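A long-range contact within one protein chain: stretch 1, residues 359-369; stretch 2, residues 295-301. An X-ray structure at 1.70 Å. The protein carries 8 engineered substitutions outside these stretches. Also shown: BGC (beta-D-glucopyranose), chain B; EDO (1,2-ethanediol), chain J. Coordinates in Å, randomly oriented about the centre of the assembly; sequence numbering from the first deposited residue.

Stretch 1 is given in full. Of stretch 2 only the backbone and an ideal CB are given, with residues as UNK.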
# COMPACT_ATOMS: atom_id res chain seq x y z
N TYR A 359 -0.20 1.28 4.89
CA TYR A 359 -1.45 1.46 5.65
C TYR A 359 -1.63 0.30 6.62
O TYR A 359 -1.09 -0.78 6.41
CB TYR A 359 -2.66 1.55 4.69
CG TYR A 359 -3.09 0.22 4.05
CD1 TYR A 359 -2.45 -0.28 2.91
CD2 TYR A 359 -4.15 -0.52 4.59
CE1 TYR A 359 -2.83 -1.50 2.34
CE2 TYR A 359 -4.55 -1.71 4.02
CZ TYR A 359 -3.90 -2.19 2.91
OH TYR A 359 -4.36 -3.36 2.32
N SER A 360 -2.50 0.49 7.60
CA SER A 360 -2.87 -0.59 8.53
C SER A 360 -4.08 -0.12 9.29
O SER A 360 -4.20 1.08 9.59
CB SER A 360 -1.74 -0.83 9.55
OG SER A 360 -2.21 -1.70 10.58
N TYR A 361 -4.94 -1.06 9.66
CA TYR A 361 -6.11 -0.79 10.49
C TYR A 361 -5.91 -1.27 11.93
O TYR A 361 -6.85 -1.27 12.74
CB TYR A 361 -7.37 -1.40 9.84
CG TYR A 361 -7.85 -0.54 8.71
CD1 TYR A 361 -7.11 -0.44 7.52
CD2 TYR A 361 -8.99 0.25 8.85
CE1 TYR A 361 -7.46 0.46 6.50
CE2 TYR A 361 -9.38 1.15 7.82
CZ TYR A 361 -8.59 1.24 6.66
OH TYR A 361 -8.94 2.12 5.66
N GLY A 362 -4.68 -1.69 12.26
CA GLY A 362 -4.39 -2.15 13.62
C GLY A 362 -5.13 -3.45 13.97
O GLY A 362 -5.65 -4.14 13.08
N GLY A 363 -5.15 -3.81 15.24
CA GLY A 363 -5.80 -5.07 15.65
C GLY A 363 -5.21 -6.28 14.94
O GLY A 363 -5.94 -7.20 14.53
N GLU A 364 -3.87 -6.32 14.87
CA GLU A 364 -3.15 -7.27 14.02
C GLU A 364 -3.41 -8.70 14.41
O GLU A 364 -3.34 -9.59 13.58
CB GLU A 364 -1.63 -6.99 14.09
CG GLU A 364 -1.27 -5.62 13.53
CD GLU A 364 -1.38 -4.46 14.54
OE1 GLU A 364 -1.84 -4.64 15.69
OE2 GLU A 364 -1.03 -3.34 14.15
N ASN A 365 -3.58 -8.93 15.72
CA ASN A 365 -3.81 -10.26 16.24
C ASN A 365 -5.19 -10.34 16.88
O ASN A 365 -5.42 -11.12 17.83
CB ASN A 365 -2.69 -10.62 17.22
CG ASN A 365 -1.39 -10.83 16.52
OD1 ASN A 365 -0.44 -10.05 16.69
ND2 ASN A 365 -1.35 -11.83 15.69
N ASP A 366 -6.13 -9.58 16.33
CA ASP A 366 -7.53 -9.62 16.80
C ASP A 366 -8.49 -9.80 15.64
O ASP A 366 -8.24 -9.32 14.54
CB ASP A 366 -7.89 -8.30 17.50
CG ASP A 366 -9.25 -8.40 18.22
OD1 ASP A 366 -9.31 -9.12 19.25
OD2 ASP A 366 -10.25 -7.79 17.76
N ILE A 367 -9.58 -10.53 15.87
CA ILE A 367 -10.55 -10.73 14.80
C ILE A 367 -11.00 -9.39 14.20
O ILE A 367 -11.26 -9.33 13.00
CB ILE A 367 -11.78 -11.56 15.32
CG1 ILE A 367 -12.78 -11.92 14.20
CG2 ILE A 367 -12.47 -10.83 16.47
CD1 ILE A 367 -12.17 -12.67 13.01
N SER A 368 -11.07 -8.32 15.00
CA SER A 368 -11.47 -7.00 14.44
C SER A 368 -10.52 -6.55 13.36
O SER A 368 -10.95 -5.93 12.40
CB SER A 368 -11.57 -5.88 15.50
OG SER A 368 -10.34 -5.65 16.21
N GLY A 369 -9.23 -6.83 13.52
CA GLY A 369 -8.22 -6.47 12.50
C GLY A 369 -8.38 -7.30 11.23
O GLY A 369 -8.19 -6.81 10.09
N UNK A 295 -7.20 5.37 19.28
CA UNK A 295 -7.03 5.37 17.81
C UNK A 295 -6.84 3.93 17.33
O UNK A 295 -6.02 3.23 17.90
CB UNK A 295 -5.84 6.24 17.39
N UNK A 296 -7.56 3.49 16.30
CA UNK A 296 -7.51 2.06 15.96
C UNK A 296 -6.13 1.52 15.62
O UNK A 296 -5.88 0.30 15.72
CB UNK A 296 -8.44 1.79 14.77
N UNK A 297 -5.24 2.39 15.16
CA UNK A 297 -3.92 1.94 14.75
C UNK A 297 -2.96 1.84 15.94
O UNK A 297 -1.85 1.32 15.78
CB UNK A 297 -3.35 2.89 13.69
N UNK A 298 -3.37 2.32 17.11
CA UNK A 298 -2.44 2.40 18.26
C UNK A 298 -2.37 1.10 19.08
O UNK A 298 -1.29 0.64 19.47
CB UNK A 298 -2.86 3.55 19.18
N UNK A 299 -3.53 0.48 19.31
CA UNK A 299 -3.61 -0.75 20.08
C UNK A 299 -4.99 -1.38 19.82
O UNK A 299 -5.88 -0.72 19.29
CB UNK A 299 -3.39 -0.49 21.57
N UNK A 300 -5.14 -2.66 20.15
CA UNK A 300 -6.39 -3.36 19.87
C UNK A 300 -7.58 -2.63 20.50
O UNK A 300 -8.64 -2.46 19.86
CB UNK A 300 -6.32 -4.80 20.39
N UNK A 301 -7.41 -2.17 21.74
CA UNK A 301 -8.46 -1.34 22.36
C UNK A 301 -9.57 -2.18 22.96
O UNK A 301 -9.44 -3.39 23.14
CB UNK A 301 -9.05 -0.38 21.33
C2 BGC B . -0.28 11.61 12.99
C3 BGC B . 0.90 10.71 13.33
C4 BGC B . 2.19 11.21 12.61
C5 BGC B . 2.34 12.68 12.99
C6 BGC B . 3.58 13.36 12.42
C1 BGC B . 0.01 13.06 13.28
O2 BGC B . -1.45 11.26 13.75
O3 BGC B . 0.59 9.41 12.85
O4 BGC B . 3.33 10.38 12.95
O5 BGC B . 1.20 13.45 12.56
O6 BGC B . 3.66 14.68 12.98
C1 EDO J . -13.70 -9.77 19.97
O1 EDO J . -14.12 -9.74 21.33
C2 EDO J . -12.29 -10.33 19.95
O2 EDO J . -11.44 -9.47 20.73

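Position 295 lies beyond the reach of stretch 1, with extended backbone angles of -74/132. The glucose lies on the side to which its CB points, but some way off, so a long polar or charged side chain could be useful. The residue is Arg 295. Its chi1, chi2 and chi3 are all t, and the stretched chain carries NH1 to the sugar. NH1 makes two weak hydrogen bonds, 2.9 Å to O2 and 3.3 Å to O3 of BGC.

Position 296 begins a short run of helical backbone angles. Its CA-to-CB bond points sideways, and its ideal CB is 4.0 Å from Tyr 361 O. The ring of Tyr 361 lies farther along, offering an apolar surface. A medium or long apolar side chain would suit, whether Ile, Leu or Met. The carbonyl of 296 also matters: the CA of Gly 362 approaches its O at 3.6 Å in a CA-H...O contact. An ideal CB on Gly 362 would be 2.1 Å from that O, a clash, so the close approach depends on the glycine. The residue is Ile 296. With chi1 p and chi2 t, its end comes nearer to stretch 1, and CD1 packs 3.9 Å from CD2 of Tyr 361. Water 1 donates to Ile 296 O at 3.2 Å and accepts from Gly 363 N at 2.8 Å, joining the two backbones where no direct hydrogen bond forms.

Position 297 has its CA 4.3 Å from the CA of Gly 362. Its CB points sideways, and the ideal CB is 4.6 Å from Ser 360 O. A small or beta-branched residue such as Ala, Ser, Thr or Val seems reasonable; a donor could look attractive beside that carbonyl. The residue is Thr 297, with chi1 p. Its methyl CG2, not its hydroxyl, lies 3.3 Å from Ser 360 O, which has no hydrogen-bond partner in the model. Water 2 donates to Thr 297 O at 2.9 Å and to OE2 of Glu 364 at 2.7 Å.

Position 298 points away from stretch 1, so many polar residues would fit. It is Asn 298. Its backbone N donates to Arg 295 O at 2.9 Å, closing the bend.

Position 299 also points away, and stretch 1 sets no preference. It is Glu 299.

Position 300 has its CA 4.6 Å from the CA of Gly 363. Its CB points sideways, and the ideal CB is 4.8 Å from both Gly 363 CA and Asp 366 CB. A compact apolar group would fit, though Thr or a longer polar chain cannot be excluded. The residue is Val 300, with chi1 p. CG2 meets Asp 366 CB at 3.6 Å. Asp 366 OD2 caps the helix, accepting from Ser 368 N at 2.9 Å.

Position 301 combines positive phi with psi of -167. A CB would be jammed against the preceding carbonyl O, so glycine is expected. It is Gly 301.

Stretch 2 (295-301) RITNEVG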
# COMPACT_ATOMS: atom_id res chain seq x y z
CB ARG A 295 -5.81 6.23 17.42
CG ARG A 295 -5.64 6.41 15.92
CD ARG A 295 -4.30 7.07 15.60
NE ARG A 295 -4.10 7.18 14.16
CZ ARG A 295 -3.11 7.85 13.59
NH1 ARG A 295 -2.24 8.53 14.34
NH2 ARG A 295 -3.04 7.93 12.27
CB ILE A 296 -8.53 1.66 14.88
CG1 ILE A 296 -8.20 2.32 13.54
CG2 ILE A 296 -9.95 2.04 15.34
CD1 ILE A 296 -9.08 1.78 12.39
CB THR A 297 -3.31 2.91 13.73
OG1 THR A 297 -3.45 4.25 14.24
CG2 THR A 297 -4.04 2.81 12.42
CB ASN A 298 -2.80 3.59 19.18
CG ASN A 298 -2.31 4.92 18.63
OD1 ASN A 298 -2.78 5.99 19.03
ND2 ASN A 298 -1.38 4.86 17.71
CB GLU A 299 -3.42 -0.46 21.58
CG GLU A 299 -4.40 0.63 22.11
CD GLU A 299 -4.18 0.95 23.60
OE1 GLU A 299 -4.35 0.03 24.42
OE2 GLU A 299 -3.91 2.13 23.94
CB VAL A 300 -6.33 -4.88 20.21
CG1 VAL A 300 -6.06 -5.10 21.73
CG2 VAL A 300 -7.64 -5.57 19.76
O HOH W 1 -3.99 -1.93 17.01
O HOH W 2 -1.46 -1.55 16.18
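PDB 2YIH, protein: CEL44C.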